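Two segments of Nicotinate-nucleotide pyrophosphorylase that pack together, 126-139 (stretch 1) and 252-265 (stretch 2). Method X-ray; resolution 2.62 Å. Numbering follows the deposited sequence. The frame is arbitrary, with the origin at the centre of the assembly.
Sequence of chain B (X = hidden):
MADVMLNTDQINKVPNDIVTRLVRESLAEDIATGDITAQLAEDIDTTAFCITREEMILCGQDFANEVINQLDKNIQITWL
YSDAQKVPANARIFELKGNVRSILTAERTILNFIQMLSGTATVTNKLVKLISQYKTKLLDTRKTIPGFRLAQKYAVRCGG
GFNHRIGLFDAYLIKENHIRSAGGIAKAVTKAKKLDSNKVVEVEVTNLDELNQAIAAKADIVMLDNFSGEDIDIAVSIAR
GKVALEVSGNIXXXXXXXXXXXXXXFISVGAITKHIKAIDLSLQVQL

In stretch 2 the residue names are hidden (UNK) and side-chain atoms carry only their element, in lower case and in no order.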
# COMPACT_ATOMS: atom_id res chain seq x y z
N LYS B 126 4.27 16.93 -1.90
CA LYS B 126 5.47 17.37 -1.21
C LYS B 126 6.64 17.52 -2.18
O LYS B 126 7.15 18.62 -2.38
CB LYS B 126 5.83 16.45 -0.03
CG LYS B 126 5.26 16.93 1.30
CD LYS B 126 4.72 15.77 2.14
CE LYS B 126 3.82 16.23 3.28
NZ LYS B 126 3.08 15.08 3.89
N LEU B 127 7.06 16.42 -2.79
CA LEU B 127 8.17 16.44 -3.74
C LEU B 127 8.00 17.55 -4.75
O LEU B 127 8.95 18.25 -5.05
CB LEU B 127 8.30 15.10 -4.46
CG LEU B 127 8.57 13.94 -3.49
CD1 LEU B 127 9.28 12.82 -4.20
CD2 LEU B 127 9.42 14.44 -2.34
N VAL B 128 6.78 17.71 -5.27
CA VAL B 128 6.52 18.74 -6.27
C VAL B 128 6.79 20.14 -5.73
O VAL B 128 7.50 20.93 -6.36
CB VAL B 128 5.10 18.64 -6.87
CG1 VAL B 128 4.97 19.57 -8.07
CG2 VAL B 128 4.80 17.22 -7.29
N LYS B 129 6.23 20.46 -4.57
CA LYS B 129 6.53 21.77 -3.99
C LYS B 129 8.04 21.93 -3.78
O LYS B 129 8.58 23.04 -3.92
CB LYS B 129 5.73 22.02 -2.71
CG LYS B 129 4.20 22.12 -2.93
CD LYS B 129 3.77 23.42 -3.68
CE LYS B 129 3.08 23.14 -5.06
NZ LYS B 129 4.01 22.98 -6.26
N LEU B 130 8.73 20.83 -3.48
CA LEU B 130 10.18 20.92 -3.26
C LEU B 130 10.93 21.40 -4.50
O LEU B 130 12.00 21.98 -4.39
CB LEU B 130 10.76 19.59 -2.76
CG LEU B 130 10.53 19.30 -1.28
CD1 LEU B 130 11.18 17.98 -0.84
CD2 LEU B 130 11.03 20.46 -0.41
N ILE B 131 10.35 21.15 -5.67
CA ILE B 131 11.06 21.42 -6.92
C ILE B 131 10.30 22.40 -7.79
O ILE B 131 10.48 22.43 -9.01
CB ILE B 131 11.33 20.13 -7.74
CG1 ILE B 131 10.06 19.62 -8.42
CG2 ILE B 131 11.97 19.02 -6.87
CD1 ILE B 131 10.33 18.54 -9.46
N SER B 132 9.47 23.22 -7.14
CA SER B 132 8.58 24.13 -7.84
C SER B 132 9.33 25.30 -8.49
O SER B 132 8.86 25.91 -9.45
CB SER B 132 7.49 24.65 -6.90
OG SER B 132 8.03 25.20 -5.71
N GLN B 133 10.52 25.59 -7.96
CA GLN B 133 11.36 26.65 -8.49
C GLN B 133 12.16 26.24 -9.74
O GLN B 133 12.70 27.08 -10.45
CB GLN B 133 12.32 27.14 -7.40
CG GLN B 133 11.65 27.97 -6.34
CD GLN B 133 12.44 28.03 -5.04
OE1 GLN B 133 13.27 27.16 -4.77
NE2 GLN B 133 12.19 29.05 -4.24
N TYR B 134 12.26 24.94 -9.99
CA TYR B 134 13.07 24.45 -11.11
C TYR B 134 12.15 24.04 -12.24
O TYR B 134 10.94 24.00 -12.06
CB TYR B 134 13.98 23.31 -10.64
CG TYR B 134 14.55 23.57 -9.25
CD1 TYR B 134 15.69 24.37 -9.06
CD2 TYR B 134 13.92 23.06 -8.12
CE1 TYR B 134 16.20 24.63 -7.77
CE2 TYR B 134 14.42 23.30 -6.84
CZ TYR B 134 15.56 24.08 -6.66
OH TYR B 134 16.02 24.31 -5.37
N LYS B 135 12.69 23.77 -13.42
CA LYS B 135 11.86 23.38 -14.55
C LYS B 135 11.55 21.88 -14.59
O LYS B 135 10.65 21.44 -15.29
CB LYS B 135 12.50 23.82 -15.86
CG LYS B 135 11.57 23.73 -17.04
CD LYS B 135 12.31 24.07 -18.30
CE LYS B 135 11.46 23.85 -19.54
NZ LYS B 135 10.62 25.05 -19.90
N THR B 136 12.29 21.12 -13.80
CA THR B 136 12.13 19.68 -13.71
C THR B 136 10.70 19.24 -13.36
O THR B 136 10.00 19.91 -12.60
CB THR B 136 13.08 19.14 -12.65
OG1 THR B 136 14.36 19.78 -12.82
CG2 THR B 136 13.24 17.64 -12.78
N LYS B 137 10.27 18.11 -13.93
CA LYS B 137 8.98 17.48 -13.56
C LYS B 137 9.17 16.11 -12.90
O LYS B 137 10.20 15.46 -13.08
CB LYS B 137 8.07 17.34 -14.79
CG LYS B 137 7.90 18.59 -15.61
CD LYS B 137 6.76 19.46 -15.11
CE LYS B 137 6.55 20.70 -16.01
NZ LYS B 137 6.35 20.36 -17.47
N LEU B 138 8.14 15.68 -12.16
CA LEU B 138 8.12 14.40 -11.44
C LEU B 138 7.48 13.27 -12.26
O LEU B 138 6.34 13.39 -12.73
CB LEU B 138 7.32 14.56 -10.15
CG LEU B 138 7.85 13.95 -8.86
CD1 LEU B 138 9.19 14.56 -8.56
CD2 LEU B 138 6.90 14.20 -7.69
N LEU B 139 8.19 12.16 -12.42
CA LEU B 139 7.60 11.00 -13.06
C LEU B 139 7.45 9.86 -12.06
O LEU B 139 8.29 9.68 -11.18
CB LEU B 139 8.43 10.56 -14.25
CG LEU B 139 8.40 11.51 -15.45
CD1 LEU B 139 9.33 11.01 -16.53
CD2 LEU B 139 6.99 11.67 -15.98
N UNK B 252 14.47 10.55 -3.07
CA UNK B 252 13.53 10.91 -2.01
C UNK B 252 13.55 12.42 -1.72
O UNK B 252 14.29 13.18 -2.35
o UNK B 252 16.23 9.90 -0.64
c UNK B 252 13.83 10.11 -0.72
o UNK B 252 15.30 11.18 0.85
c UNK B 252 15.21 10.42 -0.13
N UNK B 253 12.73 12.83 -0.75
CA UNK B 253 12.62 14.23 -0.35
C UNK B 253 13.96 14.87 0.02
O UNK B 253 14.07 16.09 0.13
n UNK B 253 12.87 12.51 6.09
c UNK B 253 12.37 12.45 4.87
n UNK B 253 12.63 11.39 4.10
c UNK B 253 11.00 13.46 3.09
c UNK B 253 11.66 14.35 0.83
n UNK B 253 11.60 13.43 4.42
c UNK B 253 12.08 13.54 2.03
N UNK B 254 14.97 14.04 0.23
CA UNK B 254 16.27 14.54 0.66
C UNK B 254 17.32 14.65 -0.45
O UNK B 254 18.37 15.26 -0.25
c UNK B 254 16.80 13.72 1.84
o UNK B 254 16.05 15.03 3.70
n UNK B 254 15.24 12.95 3.52
c UNK B 254 16.00 13.95 3.11
N UNK B 255 17.03 14.08 -1.62
CA UNK B 255 17.99 14.10 -2.71
C UNK B 255 17.47 14.82 -3.96
O UNK B 255 18.25 15.22 -4.83
c UNK B 255 18.42 12.67 -3.06
o UNK B 255 17.32 11.93 -3.55
N UNK B 256 16.16 15.00 -4.03
CA UNK B 256 15.50 15.52 -5.22
C UNK B 256 15.92 16.94 -5.61
O UNK B 256 16.11 17.23 -6.80
c UNK B 256 13.28 15.77 -6.42
c UNK B 256 13.97 15.43 -5.08
c UNK B 256 11.76 15.53 -6.47
c UNK B 256 13.50 16.30 -3.94
N UNK B 257 16.10 17.82 -4.63
CA UNK B 257 16.47 19.22 -4.87
C UNK B 257 17.84 19.40 -5.52
O UNK B 257 18.01 20.21 -6.44
c UNK B 257 17.03 21.43 -3.79
c UNK B 257 16.44 20.03 -3.57
c UNK B 257 15.03 20.10 -3.01
N UNK B 258 18.83 18.66 -5.01
CA UNK B 258 20.16 18.67 -5.59
C UNK B 258 20.12 18.27 -7.06
O UNK B 258 20.76 18.90 -7.91
c UNK B 258 21.06 17.73 -4.82
N UNK B 259 19.36 17.22 -7.36
CA UNK B 259 19.21 16.74 -8.72
C UNK B 259 18.42 17.72 -9.58
O UNK B 259 18.75 17.96 -10.74
c UNK B 259 18.10 15.02 -10.17
c UNK B 259 19.42 14.32 -8.14
c UNK B 259 18.50 15.39 -8.75
c UNK B 259 18.69 13.25 -7.36
N UNK B 260 17.38 18.31 -9.00
CA UNK B 260 16.56 19.24 -9.75
C UNK B 260 17.34 20.51 -10.11
O UNK B 260 17.02 21.19 -11.09
c UNK B 260 15.31 19.58 -8.96
N UNK B 261 18.36 20.83 -9.32
CA UNK B 261 19.19 22.01 -9.58
C UNK B 261 20.00 21.87 -10.87
O UNK B 261 20.61 22.84 -11.35
c UNK B 261 20.12 22.29 -8.38
c UNK B 261 19.62 23.72 -4.80
c UNK B 261 20.35 23.03 -5.96
n UNK B 261 20.46 23.88 -3.60
c UNK B 261 19.41 22.82 -7.16
N UNK B 262 20.01 20.67 -11.43
CA UNK B 262 20.81 20.36 -12.61
C UNK B 262 20.02 20.73 -13.85
O UNK B 262 20.60 21.01 -14.90
c UNK B 262 21.65 18.34 -11.38
o UNK B 262 19.96 18.14 -13.07
c UNK B 262 21.14 18.86 -12.70
N UNK B 263 18.70 20.71 -13.72
CA UNK B 263 17.81 21.10 -14.80
C UNK B 263 17.44 19.97 -15.75
O UNK B 263 16.97 20.22 -16.86
N UNK B 264 17.65 18.72 -15.33
CA UNK B 264 17.12 17.64 -16.13
C UNK B 264 15.62 17.80 -16.17
O UNK B 264 15.02 18.26 -15.18
c UNK B 264 18.81 15.82 -15.91
c UNK B 264 17.40 16.28 -15.54
c UNK B 264 17.14 16.32 -14.00
N UNK B 265 15.02 17.40 -17.29
CA UNK B 265 13.61 17.59 -17.54
C UNK B 265 12.76 16.89 -16.48
O UNK B 265 11.81 17.45 -15.95
o UNK B 265 14.33 18.66 -20.31
o UNK B 265 14.86 16.56 -20.61
c UNK B 265 14.22 17.45 -20.01
c UNK B 265 13.24 17.02 -18.92

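Position 252 carries two carbons, the second bearing two oxygens, and touches nothing on stretch 1. This is D252; its OD1 accepts the backbone N of position 254 at 2.9 Å, so the acid braces the turn before the helix. Position 253 has three carbons, a nitrogen, and a carbon holding two more nitrogens: R253. Its CB lies 3.9 Å from L127 CD2, while the guanidinium leads away to the exposed surface, where its charge is best kept.

At 254, two carbons end in one oxygen and one nitrogen. N254 points away from stretch 1, and its ND2 donates to D252 OD1 at 3.2 Å. Position 255 has one carbon and one oxygen, hence S255, whose OG accepts a hydrogen bond from D252 N at 3.2 Å.

Position 256 shows four carbons forked at the first, with one arm two carbons long: I256. Buried and pointing toward stretch 1, it places CD1 3.5 Å from both I131 CG2 and L138 CD1; the long arm lies against I131, and its CD1 also meets L138. At 257 one carbon bears two more; V257 sets CG1 3.4 Å from Y134 OH and CG2 4.3 Å from L130 CB, its short fork serving two neighbours.

A single carbon at 258 marks A258, which points away. The four forked carbons of 259 resemble those of 256, but I259 sends its end away from stretch 1. At 260 a lone carbon again gives alanine: A260 CB sits 3.8 Å from Y134 CD2 and 4.0 Å from I131 CG2, a small side chain in a close, buried fit.

Position 261 has four carbons in a row ending in a nitrogen, hence K261; its CE lies 3.7 Å from Y134 OH, and its amine stays exposed. Position 262, one carbon carrying an oxygen and a carbon, is T262, whose OG1 donates to I259 O at 2.6 Å. Position 263 has no side chain. G263 leaves the helical conformation with positive phi, where a CB would jam against the preceding carbonyl.

Position 264, a carbon bearing two carbons, is V264, buried, with its backbone O accepting T136 OG1 at 2.9 Å. Two carbons and two oxygens at 265 give D265; its CA-to-CB bond points away from stretch 1, and OD2 is hydrogen-bonded elsewhere in the structure.

The contact thus has two parts: I256, V257 and A260 pack against L127, L130, I131, Y134 and L138, whereas beyond the glycine the backbone takes over, D265 O accepting K137 N at 2.6 Å.

Stretch 2 (252-265) DRNSIVAIAKTGVD
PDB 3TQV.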